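Local coordinates for protein RNA-directed RNA polymerase (Infectious pancreatic necrosis virus, PDB 3ZED) that copies the viral RNA genome as an RNA-dependent RNA polymerase and probably occurs both free and covalently attached to the genomic RNA, at residues P32-D40 against P112-P123; Y159-Q167 against G300-R308. All coordinates share one frame; numbering follows the deposited sequence.

Interaction 1 of 2, residues P32-D40 against P112-P123; sequences PKRFRPAKD and PDHDEVGTFGAP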
ATOM      1  N   PRO B  32     -32.858 -11.848  -3.046  1.00 55.11           N
ATOM      2  CA  PRO B  32     -32.438 -11.785  -4.456  1.00 54.42           C
ATOM      3  C   PRO B  32     -31.780 -13.106  -4.875  1.00 58.80           C
ATOM      4  O   PRO B  32     -31.271 -13.835  -4.025  1.00 57.42           O
ATOM      5  CB  PRO B  32     -31.435 -10.623  -4.475  1.00 54.23           C
ATOM      6  CG  PRO B  32     -31.669  -9.875  -3.166  1.00 57.67           C
ATOM      7  CD  PRO B  32     -32.052 -10.937  -2.204  1.00 53.95           C
ATOM      8  N   LYS B  33     -31.835 -13.449  -6.164  1.00 57.57           N
ATOM      9  CA  LYS B  33     -31.214 -14.694  -6.624  1.00 58.40           C
ATOM     10  C   LYS B  33     -29.690 -14.567  -6.581  1.00 59.32           C
ATOM     11  O   LYS B  33     -29.159 -13.467  -6.793  1.00 57.41           O
ATOM     12  CB  LYS B  33     -31.688 -15.050  -8.045  1.00 63.48           C
ATOM     13  N   ARG B  34     -28.989 -15.685  -6.277  1.00 55.85           N
ATOM     14  CA  ARG B  34     -27.529 -15.748  -6.301  1.00 54.37           C
ATOM     15  C   ARG B  34     -27.045 -15.355  -7.672  1.00 56.86           C
ATOM     16  O   ARG B  34     -27.674 -15.704  -8.677  1.00 57.15           O
ATOM     17  CB  ARG B  34     -27.001 -17.168  -5.989  1.00 56.46           C
ATOM     18  CG  ARG B  34     -26.790 -17.524  -4.530  1.00 62.71           C
ATOM     19  CD  ARG B  34     -25.846 -16.605  -3.776  1.00 65.20           C
ATOM     20  NE  ARG B  34     -24.441 -16.649  -4.198  1.00 57.57           N
ATOM     21  CZ  ARG B  34     -23.529 -17.486  -3.707  1.00 63.49           C
ATOM     22  NH1 ARG B  34     -23.874 -18.416  -2.828  1.00 51.47           N
ATOM     23  NH2 ARG B  34     -22.268 -17.408  -4.108  1.00 52.69           N
ATOM     24  N   PHE B  35     -25.942 -14.626  -7.718  1.00 51.55           N
ATOM     25  CA  PHE B  35     -25.360 -14.220  -8.974  1.00 49.82           C
ATOM     26  C   PHE B  35     -24.549 -15.374  -9.514  1.00 56.38           C
ATOM     27  O   PHE B  35     -23.746 -15.962  -8.780  1.00 56.34           O
ATOM     28  CB  PHE B  35     -24.497 -12.959  -8.778  1.00 48.98           C
ATOM     29  CG  PHE B  35     -23.647 -12.568  -9.963  1.00 48.80           C
ATOM     30  CD1 PHE B  35     -24.234 -12.235 -11.187  1.00 51.59           C
ATOM     31  CD2 PHE B  35     -22.266 -12.501  -9.850  1.00 48.11           C
ATOM     32  CE1 PHE B  35     -23.444 -11.848 -12.273  1.00 52.40           C
ATOM     33  CE2 PHE B  35     -21.474 -12.108 -10.934  1.00 50.04           C
ATOM     34  CZ  PHE B  35     -22.063 -11.782 -12.135  1.00 49.36           C
ATOM     35  N   ARG B  36     -24.797 -15.727 -10.785  1.00 54.69           N
ATOM     36  CA  ARG B  36     -24.045 -16.758 -11.489  1.00 55.37           C
ATOM     37  C   ARG B  36     -23.266 -16.062 -12.590  1.00 56.90           C
ATOM     38  O   ARG B  36     -23.878 -15.640 -13.580  1.00 56.29           O
ATOM     39  CB  ARG B  36     -24.956 -17.873 -12.038  1.00 57.60           C
ATOM     40  CG  ARG B  36     -24.186 -19.030 -12.703  1.00 71.82           C
ATOM     41  CD  ARG B  36     -25.039 -20.268 -12.957  1.00 84.41           C
ATOM     42  NE  ARG B  36     -25.416 -21.022 -11.750  1.00 93.17           N
ATOM     43  CZ  ARG B  36     -24.695 -21.987 -11.177  1.00106.07           C
ATOM     44  NH1 ARG B  36     -23.503 -22.313 -11.658  1.00 94.10           N
ATOM     45  NH2 ARG B  36     -25.149 -22.610 -10.099  1.00 91.21           N
ATOM     46  N   PRO B  37     -21.936 -15.879 -12.427  1.00 51.38           N
ATOM     47  CA  PRO B  37     -21.162 -15.215 -13.490  1.00 50.70           C
ATOM     48  C   PRO B  37     -21.331 -15.931 -14.834  1.00 56.95           C
ATOM     49  O   PRO B  37     -21.489 -17.144 -14.862  1.00 57.16           O
ATOM     50  CB  PRO B  37     -19.717 -15.295 -12.984  1.00 51.20           C
ATOM     51  CG  PRO B  37     -19.843 -15.451 -11.502  1.00 54.36           C
ATOM     52  CD  PRO B  37     -21.062 -16.297 -11.308  1.00 51.59           C
ATOM     53  N   ALA B  38     -21.377 -15.164 -15.930  1.00 54.24           N
ATOM     54  CA  ALA B  38     -21.521 -15.701 -17.280  1.00 57.06           C
ATOM     55  C   ALA B  38     -20.258 -16.467 -17.676  1.00 62.85           C
ATOM     56  O   ALA B  38     -19.201 -16.257 -17.071  1.00 62.45           O
ATOM     57  CB  ALA B  38     -21.770 -14.559 -18.268  1.00 57.48           C
ATOM     58  N   LYS B  39     -20.361 -17.332 -18.690  1.00 61.74           N
ATOM     59  CA  LYS B  39     -19.206 -18.044 -19.229  1.00 63.34           C
ATOM     60  C   LYS B  39     -18.218 -16.979 -19.720  1.00 66.01           C
ATOM     61  O   LYS B  39     -18.652 -15.928 -20.221  1.00 65.10           O
ATOM     62  CB  LYS B  39     -19.611 -19.017 -20.350  1.00 68.86           C
ATOM     63  CG  LYS B  39     -20.492 -20.180 -19.881  1.00 89.90           C
ATOM     64  CD  LYS B  39     -21.125 -20.925 -21.060  1.00103.54           C
ATOM     65  CE  LYS B  39     -22.237 -21.872 -20.660  1.00118.77           C
ATOM     66  NZ  LYS B  39     -21.719 -23.177 -20.167  1.00129.52           N
ATOM     67  N   ASP B  40     -16.920 -17.182 -19.463  1.00 60.58           N
ATOM     68  CA  ASP B  40     -15.907 -16.196 -19.816  1.00 58.51           C
ATOM     69  C   ASP B  40     -15.289 -16.540 -21.170  1.00 64.56           C
ATOM     70  O   ASP B  40     -14.499 -17.488 -21.234  1.00 66.36           O
ATOM     71  CB  ASP B  40     -14.837 -16.123 -18.718  1.00 58.03           C
ATOM     72  CG  ASP B  40     -13.924 -14.919 -18.800  1.00 63.65           C
ATOM     73  OD1 ASP B  40     -13.812 -14.321 -19.895  1.00 64.28           O
ATOM     74  OD2 ASP B  40     -13.310 -14.580 -17.777  1.00 67.50           O
ATOM     75  N   PRO B 112     -16.922 -16.384  -7.306  1.00 50.94           N
ATOM     76  CA  PRO B 112     -17.663 -17.481  -7.954  1.00 51.74           C
ATOM     77  C   PRO B 112     -17.467 -17.435  -9.469  1.00 55.59           C
ATOM     78  O   PRO B 112     -16.970 -16.436  -9.999  1.00 53.99           O
ATOM     79  CB  PRO B 112     -19.115 -17.205  -7.546  1.00 53.35           C
ATOM     80  CG  PRO B 112     -19.177 -15.724  -7.327  1.00 56.10           C
ATOM     81  CD  PRO B 112     -17.829 -15.340  -6.786  1.00 50.68           C
ATOM     82  N   ASP B 113     -17.788 -18.534 -10.153  1.00 54.52           N
ATOM     83  CA  ASP B 113     -17.728 -18.595 -11.612  1.00 55.18           C
ATOM     84  C   ASP B 113     -19.001 -19.276 -12.127  1.00 61.12           C
ATOM     85  O   ASP B 113     -19.888 -19.601 -11.333  1.00 59.73           O
ATOM     86  CB  ASP B 113     -16.427 -19.242 -12.144  1.00 57.39           C
ATOM     87  CG  ASP B 113     -16.110 -20.672 -11.740  1.00 61.10           C
ATOM     88  OD1 ASP B 113     -17.057 -21.480 -11.600  1.00 61.39           O
ATOM     89  OD2 ASP B 113     -14.909 -21.009 -11.661  1.00 61.80           O
ATOM     90  N   HIS B 114     -19.112 -19.459 -13.449  1.00 61.15           N
ATOM     91  CA  HIS B 114     -20.293 -20.063 -14.048  1.00 63.52           C
ATOM     92  C   HIS B 114     -20.583 -21.476 -13.513  1.00 70.17           C
ATOM     93  O   HIS B 114     -21.751 -21.818 -13.341  1.00 71.22           O
ATOM     94  CB  HIS B 114     -20.165 -20.101 -15.575  1.00 65.85           C
ATOM     95  CG  HIS B 114     -21.446 -20.443 -16.268  1.00 71.03           C
ATOM     96  ND1 HIS B 114     -22.479 -19.523 -16.377  1.00 72.19           N
ATOM     97  CD2 HIS B 114     -21.836 -21.609 -16.836  1.00 74.86           C
ATOM     98  CE1 HIS B 114     -23.448 -20.150 -17.027  1.00 73.44           C
ATOM     99  NE2 HIS B 114     -23.109 -21.407 -17.319  1.00 75.43           N
ATOM    100  N   ASP B 115     -19.538 -22.263 -13.220  1.00 66.94           N
ATOM    101  CA  ASP B 115     -19.689 -23.641 -12.775  1.00 69.24           C
ATOM    102  C   ASP B 115     -19.547 -23.847 -11.257  1.00 72.34           C
ATOM    103  O   ASP B 115     -19.748 -24.966 -10.780  1.00 73.72           O
ATOM    104  CB  ASP B 115     -18.683 -24.523 -13.521  1.00 73.66           C
ATOM    105  CG  ASP B 115     -18.910 -24.549 -15.023  1.00 87.47           C
ATOM    106  OD1 ASP B 115     -20.044 -24.871 -15.449  1.00 89.82           O
ATOM    107  OD2 ASP B 115     -17.963 -24.234 -15.769  1.00 95.21           O
ATOM    108  N   GLU B 116     -19.250 -22.790 -10.498  1.00 66.94           N
ATOM    109  CA  GLU B 116     -19.102 -22.904  -9.045  1.00 65.18           C
ATOM    110  C   GLU B 116     -19.639 -21.656  -8.332  1.00 65.65           C
ATOM    111  O   GLU B 116     -18.956 -20.631  -8.252  1.00 62.68           O
ATOM    112  CB  GLU B 116     -17.631 -23.175  -8.672  1.00 65.84           C
ATOM    113  CG  GLU B 116     -17.423 -23.642  -7.240  1.00 72.33           C
ATOM    114  CD  GLU B 116     -15.967 -23.811  -6.835  1.00 92.82           C
ATOM    115  OE1 GLU B 116     -15.192 -24.416  -7.610  1.00 89.35           O
ATOM    116  OE2 GLU B 116     -15.609 -23.362  -5.723  1.00 84.99           O
ATOM    117  N   VAL B 117     -20.892 -21.758  -7.854  1.00 63.21           N
ATOM    118  CA  VAL B 117     -21.603 -20.733  -7.082  1.00 62.29           C
ATOM    119  C   VAL B 117     -21.890 -21.371  -5.711  1.00 67.55           C
ATOM    120  O   VAL B 117     -22.916 -22.043  -5.545  1.00 68.57           O
ATOM    121  CB  VAL B 117     -22.886 -20.197  -7.794  1.00 65.89           C
ATOM    122  CG1 VAL B 117     -23.531 -19.051  -7.009  1.00 63.95           C
ATOM    123  CG2 VAL B 117     -22.594 -19.763  -9.224  1.00 65.69           C
ATOM    124  N   GLY B 118     -20.933 -21.228  -4.789  1.00 63.53           N
ATOM    125  CA  GLY B 118     -21.006 -21.809  -3.451  1.00 63.49           C
ATOM    126  C   GLY B 118     -20.997 -20.834  -2.286  1.00 65.12           C
ATOM    127  O   GLY B 118     -21.527 -19.720  -2.385  1.00 63.73           O
ATOM    128  N   THR B 119     -20.405 -21.272  -1.155  1.00 60.97           N
ATOM    129  CA  THR B 119     -20.311 -20.511   0.104  1.00 58.30           C
ATOM    130  C   THR B 119     -19.376 -19.313  -0.031  1.00 58.75           C
ATOM    131  O   THR B 119     -19.568 -18.318   0.667  1.00 58.05           O
ATOM    132  CB  THR B 119     -19.868 -21.406   1.270  1.00 64.68           C
ATOM    133  OG1 THR B 119     -18.612 -22.008   0.954  1.00 68.04           O
ATOM    134  CG2 THR B 119     -20.895 -22.466   1.620  1.00 61.50           C
ATOM    135  N   PHE B 120     -18.355 -19.411  -0.895  1.00 53.90           N
ATOM    136  CA  PHE B 120     -17.446 -18.304  -1.143  1.00 51.51           C
ATOM    137  C   PHE B 120     -18.186 -17.233  -1.950  1.00 53.90           C
ATOM    138  O   PHE B 120     -18.706 -17.520  -3.038  1.00 53.44           O
ATOM    139  CB  PHE B 120     -16.160 -18.760  -1.864  1.00 53.56           C
ATOM    140  CG  PHE B 120     -15.204 -17.621  -2.142  1.00 53.21           C
ATOM    141  CD1 PHE B 120     -14.353 -17.146  -1.146  1.00 54.27           C
ATOM    142  CD2 PHE B 120     -15.180 -17.001  -3.385  1.00 55.28           C
ATOM    143  CE1 PHE B 120     -13.485 -16.076  -1.394  1.00 53.95           C
ATOM    144  CE2 PHE B 120     -14.309 -15.931  -3.637  1.00 57.17           C
ATOM    145  CZ  PHE B 120     -13.468 -15.473  -2.640  1.00 53.96           C
ATOM    146  N   GLY B 121     -18.247 -16.026  -1.377  1.00 47.85           N
ATOM    147  CA  GLY B 121     -18.914 -14.868  -1.957  1.00 46.51           C
ATOM    148  C   GLY B 121     -20.411 -14.891  -1.747  1.00 51.57           C
ATOM    149  O   GLY B 121     -21.143 -14.142  -2.402  1.00 52.34           O
ATOM    150  N   ALA B 122     -20.887 -15.770  -0.848  1.00 47.50           N
ATOM    151  CA  ALA B 122     -22.307 -15.883  -0.546  1.00 46.74           C
ATOM    152  C   ALA B 122     -22.790 -14.640   0.227  1.00 47.89           C
ATOM    153  O   ALA B 122     -22.133 -14.230   1.171  1.00 45.64           O
ATOM    154  CB  ALA B 122     -22.584 -17.151   0.246  1.00 48.16           C
ATOM    155  N   PRO B 123     -23.896 -13.993  -0.202  1.00 43.54           N
ATOM    156  CA  PRO B 123     -24.390 -12.827   0.540  1.00 43.15           C
ATOM    157  C   PRO B 123     -24.961 -13.247   1.890  1.00 50.97           C
ATOM    158  O   PRO B 123     -25.428 -14.389   2.026  1.00 53.44           O
ATOM    159  CB  PRO B 123     -25.494 -12.268  -0.376  1.00 44.91           C
ATOM    160  CG  PRO B 123     -25.962 -13.432  -1.139  1.00 49.59           C
ATOM    161  CD  PRO B 123     -24.781 -14.325  -1.334  1.00 44.86           C
TER
HETATM  162  O   HOH W   1     -17.491 -18.037 -15.426  1.00 61.05           O
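Pro-37 lies at the close-packed centre of this contact between two irregular loops. Its CG sits 3.4 Å from Pro-112 O and its CD rests on Asp-113 O; a compact ring with no N-H to satisfy suits this buried site, and its carbonyl is left to accept a bond. Beside it Val-117 spreads its methyls between two arginines: CG1 lies over one face of the Arg-34 guanidinium, and CG2 over that of Arg-36, 3.6 Å from its CZ. Ala-122 and Pro-123 cover the opposite face of Arg-34. Sandwiched in one orientation, Arg-34 grips Gly-118 O end-on, NH1 at 2.7 Å and NH2 at 3.0 Å.

The solvent side is looser. There the exposed Arg-36 brings NH1 to His-114 O. A chi1 of -168°, setting CG opposite the backbone N, swings the His-114 ring across and puts ND1 on Pro-37 O at 3.0 Å, while Lys-39 CG lies over one ring face in a CH-pi contact. Side-chain donors thus meet backbone carbonyls, joining the loops before helices 45-54 and 125-137, in the palm-family region, without strand pairing.

Interaction 2 of 2, residues Y159-Q167 against G300-R308; sequences YGSGSYSGQ and GLLFPKGER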
ATOM      1  N   TYR B 159     -19.138 -10.299  -3.865  1.00 39.50           N
ATOM      2  CA  TYR B 159     -17.787 -10.445  -3.351  1.00 38.72           C
ATOM      3  C   TYR B 159     -17.148 -11.618  -4.082  1.00 44.75           C
ATOM      4  O   TYR B 159     -17.790 -12.663  -4.263  1.00 47.38           O
ATOM      5  CB  TYR B 159     -17.722 -10.623  -1.824  1.00 38.42           C
ATOM      6  CG  TYR B 159     -16.296 -10.808  -1.346  1.00 38.96           C
ATOM      7  CD1 TYR B 159     -15.432  -9.723  -1.233  1.00 40.19           C
ATOM      8  CD2 TYR B 159     -15.775 -12.081  -1.120  1.00 40.30           C
ATOM      9  CE1 TYR B 159     -14.097  -9.892  -0.866  1.00 42.24           C
ATOM     10  CE2 TYR B 159     -14.434 -12.265  -0.777  1.00 40.73           C
ATOM     11  CZ  TYR B 159     -13.603 -11.166  -0.634  1.00 49.75           C
ATOM     12  OH  TYR B 159     -12.292 -11.334  -0.243  1.00 52.20           O
ATOM     13  N   GLY B 160     -15.913 -11.429  -4.519  1.00 40.16           N
ATOM     14  CA  GLY B 160     -15.197 -12.462  -5.243  1.00 41.89           C
ATOM     15  C   GLY B 160     -13.967 -11.959  -5.960  1.00 47.23           C
ATOM     16  O   GLY B 160     -13.621 -10.783  -5.850  1.00 46.25           O
ATOM     17  N   SER B 161     -13.324 -12.848  -6.736  1.00 44.31           N
ATOM     18  CA  SER B 161     -12.078 -12.577  -7.444  1.00 43.16           C
ATOM     19  C   SER B 161     -12.302 -12.339  -8.965  1.00 48.01           C
ATOM     20  O   SER B 161     -11.400 -12.569  -9.778  1.00 48.12           O
ATOM     21  CB  SER B 161     -11.084 -13.709  -7.193  1.00 45.84           C
ATOM     22  OG  SER B 161     -11.672 -14.980  -7.423  1.00 57.73           O
ATOM     23  N   GLY B 162     -13.484 -11.830  -9.318  1.00 44.94           N
ATOM     24  CA  GLY B 162     -13.835 -11.467 -10.694  1.00 44.38           C
ATOM     25  C   GLY B 162     -13.659 -12.531 -11.762  1.00 48.31           C
ATOM     26  O   GLY B 162     -14.034 -13.689 -11.565  1.00 49.94           O
ATOM     27  N   SER B 163     -13.102 -12.133 -12.908  1.00 43.42           N
ATOM     28  CA  SER B 163     -12.925 -13.016 -14.064  1.00 45.03           C
ATOM     29  C   SER B 163     -11.705 -12.629 -14.883  1.00 48.32           C
ATOM     30  O   SER B 163     -11.104 -11.589 -14.620  1.00 46.16           O
ATOM     31  CB  SER B 163     -14.171 -12.974 -14.954  1.00 47.91           C
ATOM     32  OG  SER B 163     -14.378 -11.702 -15.548  1.00 48.03           O
ATOM     33  N   TYR B 164     -11.343 -13.458 -15.883  1.00 48.02           N
ATOM     34  CA  TYR B 164     -10.236 -13.166 -16.809  1.00 48.00           C
ATOM     35  C   TYR B 164     -10.580 -11.916 -17.637  1.00 49.85           C
ATOM     36  O   TYR B 164      -9.746 -11.032 -17.755  1.00 48.40           O
ATOM     37  CB  TYR B 164      -9.940 -14.357 -17.734  1.00 51.09           C
ATOM     38  CG  TYR B 164      -9.072 -15.441 -17.130  1.00 52.87           C
ATOM     39  CD1 TYR B 164      -7.725 -15.212 -16.858  1.00 54.09           C
ATOM     40  CD2 TYR B 164      -9.576 -16.721 -16.910  1.00 54.66           C
ATOM     41  CE1 TYR B 164      -6.912 -16.219 -16.340  1.00 55.38           C
ATOM     42  CE2 TYR B 164      -8.770 -17.737 -16.400  1.00 56.30           C
ATOM     43  CZ  TYR B 164      -7.437 -17.484 -16.126  1.00 61.35           C
ATOM     44  OH  TYR B 164      -6.655 -18.498 -15.635  1.00 60.85           O
ATOM     45  N   SER B 165     -11.827 -11.829 -18.163  1.00 46.80           N
ATOM     46  CA  SER B 165     -12.308 -10.674 -18.930  1.00 46.67           C
ATOM     47  C   SER B 165     -12.193  -9.391 -18.082  1.00 50.06           C
ATOM     48  O   SER B 165     -11.711  -8.363 -18.574  1.00 49.13           O
ATOM     49  CB  SER B 165     -13.748 -10.887 -19.388  1.00 48.97           C
ATOM     50  OG  SER B 165     -13.827 -11.771 -20.494  1.00 59.78           O
ATOM     51  N   GLY B 166     -12.640  -9.478 -16.817  1.00 45.27           N
ATOM     52  CA  GLY B 166     -12.545  -8.387 -15.852  1.00 43.10           C
ATOM     53  C   GLY B 166     -11.109  -7.900 -15.712  1.00 47.10           C
ATOM     54  O   GLY B 166     -10.856  -6.700 -15.880  1.00 46.28           O
ATOM     55  N   GLN B 167     -10.139  -8.859 -15.509  1.00 42.60           N
ATOM     56  CA  GLN B 167      -8.699  -8.594 -15.377  1.00 41.31           C
ATOM     57  C   GLN B 167      -8.115  -7.967 -16.642  1.00 45.05           C
ATOM     58  O   GLN B 167      -7.348  -7.011 -16.551  1.00 42.64           O
ATOM     59  CB  GLN B 167      -7.917  -9.889 -15.047  1.00 43.19           C
ATOM     60  CG  GLN B 167      -8.145 -10.432 -13.643  1.00 43.65           C
ATOM     61  CD  GLN B 167      -7.123 -11.481 -13.311  1.00 51.52           C
ATOM     62  OE1 GLN B 167      -7.299 -12.659 -13.606  1.00 46.59           O
ATOM     63  NE2 GLN B 167      -6.009 -11.072 -12.726  1.00 41.30           N
ATOM     64  N   GLY B 300       5.539  -9.653 -12.396  1.00 49.74           N
ATOM     65  CA  GLY B 300       4.585  -9.955 -11.337  1.00 47.70           C
ATOM     66  C   GLY B 300       3.460 -10.860 -11.782  1.00 52.71           C
ATOM     67  O   GLY B 300       2.991 -10.752 -12.918  1.00 53.75           O
ATOM     68  N   LEU B 301       3.019 -11.770 -10.905  1.00 49.00           N
ATOM     69  CA  LEU B 301       1.857 -12.617 -11.201  1.00 49.48           C
ATOM     70  C   LEU B 301       0.613 -11.729 -11.158  1.00 50.47           C
ATOM     71  O   LEU B 301       0.449 -10.986 -10.188  1.00 48.45           O
ATOM     72  CB  LEU B 301       1.712 -13.788 -10.203  1.00 49.77           C
ATOM     73  CG  LEU B 301       2.869 -14.770 -10.070  1.00 54.70           C
ATOM     74  CD1 LEU B 301       2.526 -15.838  -9.040  1.00 53.82           C
ATOM     75  CD2 LEU B 301       3.243 -15.401 -11.426  1.00 58.66           C
ATOM     76  N   LEU B 302      -0.210 -11.737 -12.216  1.00 45.85           N
ATOM     77  CA  LEU B 302      -1.394 -10.875 -12.209  1.00 44.87           C
ATOM     78  C   LEU B 302      -2.530 -11.542 -11.426  1.00 47.90           C
ATOM     79  O   LEU B 302      -3.354 -12.269 -11.981  1.00 46.19           O
ATOM     80  CB  LEU B 302      -1.823 -10.494 -13.624  1.00 45.27           C
ATOM     81  CG  LEU B 302      -2.643  -9.219 -13.715  1.00 46.82           C
ATOM     82  CD1 LEU B 302      -1.766  -7.984 -13.499  1.00 45.12           C
ATOM     83  CD2 LEU B 302      -3.387  -9.156 -15.052  1.00 46.98           C
ATOM     84  N   PHE B 303      -2.533 -11.296 -10.114  1.00 45.01           N
ATOM     85  CA  PHE B 303      -3.475 -11.854  -9.163  1.00 45.61           C
ATOM     86  C   PHE B 303      -4.812 -11.099  -9.192  1.00 47.38           C
ATOM     87  O   PHE B 303      -4.813  -9.876  -9.053  1.00 44.63           O
ATOM     88  CB  PHE B 303      -2.838 -11.795  -7.757  1.00 47.60           C
ATOM     89  CG  PHE B 303      -3.559 -12.553  -6.676  1.00 50.85           C
ATOM     90  CD1 PHE B 303      -4.547 -11.937  -5.910  1.00 54.69           C
ATOM     91  CD2 PHE B 303      -3.195 -13.857  -6.359  1.00 55.71           C
ATOM     92  CE1 PHE B 303      -5.215 -12.638  -4.897  1.00 55.93           C
ATOM     93  CE2 PHE B 303      -3.850 -14.554  -5.340  1.00 59.15           C
ATOM     94  CZ  PHE B 303      -4.856 -13.939  -4.616  1.00 56.77           C
ATOM     95  N   PRO B 304      -5.970 -11.795  -9.341  1.00 46.02           N
ATOM     96  CA  PRO B 304      -7.269 -11.076  -9.301  1.00 44.24           C
ATOM     97  C   PRO B 304      -7.628 -10.710  -7.861  1.00 49.09           C
ATOM     98  O   PRO B 304      -7.657 -11.584  -6.992  1.00 50.42           O
ATOM     99  CB  PRO B 304      -8.248 -12.085  -9.906  1.00 46.75           C
ATOM    100  CG  PRO B 304      -7.659 -13.428  -9.592  1.00 52.16           C
ATOM    101  CD  PRO B 304      -6.158 -13.254  -9.519  1.00 47.99           C
ATOM    102  N   LYS B 305      -7.836  -9.421  -7.581  1.00 44.65           N
ATOM    103  CA  LYS B 305      -8.125  -8.974  -6.213  1.00 43.27           C
ATOM    104  C   LYS B 305      -9.571  -9.316  -5.788  1.00 46.98           C
ATOM    105  O   LYS B 305     -10.513  -9.047  -6.542  1.00 44.28           O
ATOM    106  CB  LYS B 305      -7.889  -7.457  -6.101  1.00 45.07           C
ATOM    107  CG  LYS B 305      -7.812  -6.934  -4.686  1.00 46.46           C
ATOM    108  CD  LYS B 305      -7.384  -5.473  -4.667  1.00 51.74           C
ATOM    109  CE  LYS B 305      -7.044  -5.008  -3.265  1.00 58.97           C
ATOM    110  NZ  LYS B 305      -8.265  -4.787  -2.451  1.00 73.27           N
ATOM    111  N   GLY B 306      -9.715  -9.890  -4.590  1.00 44.95           N
ATOM    112  CA  GLY B 306     -11.013 -10.201  -3.991  1.00 45.40           C
ATOM    113  C   GLY B 306     -11.656  -8.914  -3.514  1.00 50.15           C
ATOM    114  O   GLY B 306     -11.070  -8.193  -2.710  1.00 50.63           O
ATOM    115  N   GLU B 307     -12.809  -8.562  -4.076  1.00 47.49           N
ATOM    116  CA  GLU B 307     -13.517  -7.321  -3.745  1.00 45.77           C
ATOM    117  C   GLU B 307     -15.010  -7.450  -3.942  1.00 45.45           C
ATOM    118  O   GLU B 307     -15.472  -8.426  -4.532  1.00 45.57           O
ATOM    119  CB  GLU B 307     -13.005  -6.182  -4.638  1.00 47.32           C
ATOM    120  CG  GLU B 307     -12.016  -5.313  -3.907  1.00 59.78           C
ATOM    121  CD  GLU B 307     -11.242  -4.353  -4.769  1.00 75.38           C
ATOM    122  OE1 GLU B 307     -11.632  -4.139  -5.940  1.00 65.86           O
ATOM    123  OE2 GLU B 307     -10.253  -3.787  -4.252  1.00 77.10           O
ATOM    124  N   ARG B 308     -15.757  -6.440  -3.491  1.00 38.76           N
ATOM    125  CA  ARG B 308     -17.193  -6.384  -3.667  1.00 38.21           C
ATOM    126  C   ARG B 308     -17.413  -5.608  -4.964  1.00 44.21           C
ATOM    127  O   ARG B 308     -17.464  -4.372  -4.987  1.00 44.51           O
ATOM    128  CB  ARG B 308     -17.903  -5.816  -2.414  1.00 36.80           C
ATOM    129  CG  ARG B 308     -17.875  -6.860  -1.276  1.00 45.02           C
ATOM    130  CD  ARG B 308     -18.187  -6.412   0.144  1.00 44.20           C
ATOM    131  NE  ARG B 308     -17.002  -5.922   0.827  1.00 49.19           N
ATOM    132  CZ  ARG B 308     -16.427  -6.460   1.895  1.00 49.75           C
ATOM    133  NH1 ARG B 308     -16.937  -7.538   2.463  1.00 45.20           N
ATOM    134  NH2 ARG B 308     -15.342  -5.920   2.406  1.00 48.59           N
TER
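Gly-160 and Glu-307 form the hydrogen-bonded pair of a short antiparallel ladder: Gly-160 N donates to Glu-307 O and Glu-307 N to Gly-160 O, each at 3.0 Å. The neighbouring non-hydrogen-bonded pair is Tyr-159 with Arg-308, whose CG meets the tyrosine ring at its edge, 3.8 Å from CD1. With CG anti to the backbone N (chi1 178°), the ring runs back along the partner strand and brings CE1 to 3.7 Å from Gly-306 C. Gly-306 suits this place because a CB there would clash with Tyr-159 OH.

Beyond the ladder the chains part and regular pairing ends. The backbone oxygen Ser-161 O still approaches Pro-304 CB at 3.2 Å, and the flat end of Gln-167 lies across the same proline, CD 3.6 Å from CB. Its NE2 donates to Leu-302 O at 3.0 Å, from above the carbonyl plane, 61° out of it, rather than along a lone pair.

A second shell fixes these groups. Ser-163 caps the helix carrying Gln-167, its OG accepting from Gly-166 N. The glutamine amide is further held by His-110 at OE1 and Asn-320 at NE2, which settles its rotation. Tyr-159 OH bonds to Glu-594, Arg-308 reaches Tyr-589 and Glu-661, and Glu-307 pairs with Lys-305 and Arg-319. Within the palm-family region, the backbone pair joins strand 157-160 to strand 299-310 of the mixed sheet, and the buried Gln-167 amide extends that join as a polar link between helix and strand.

From the N terminus, interaction 1 comes first: the loop leading to helix 45-54 meets the loop preceding helix 125-137, closing a span of 71 residues. The chain then passes through helices 125-137 and 143-156 before interaction 2 opens and closes a longer span of 132 residues, bringing strand 157-160 and the start of helix 164-179 onto strand 299-310. The two closures follow in series, neither nested nor crossed. Their centres lie 14 Å apart, and they touch: Asp-40 OD1 is 2.6 Å from Ser-165 OG, a probable hydrogen bond, while Pro-112 CD packs on the backbone oxygen of Tyr-159. The two loops are thereby tied to the start of helix 164-179 and to strand 157-160.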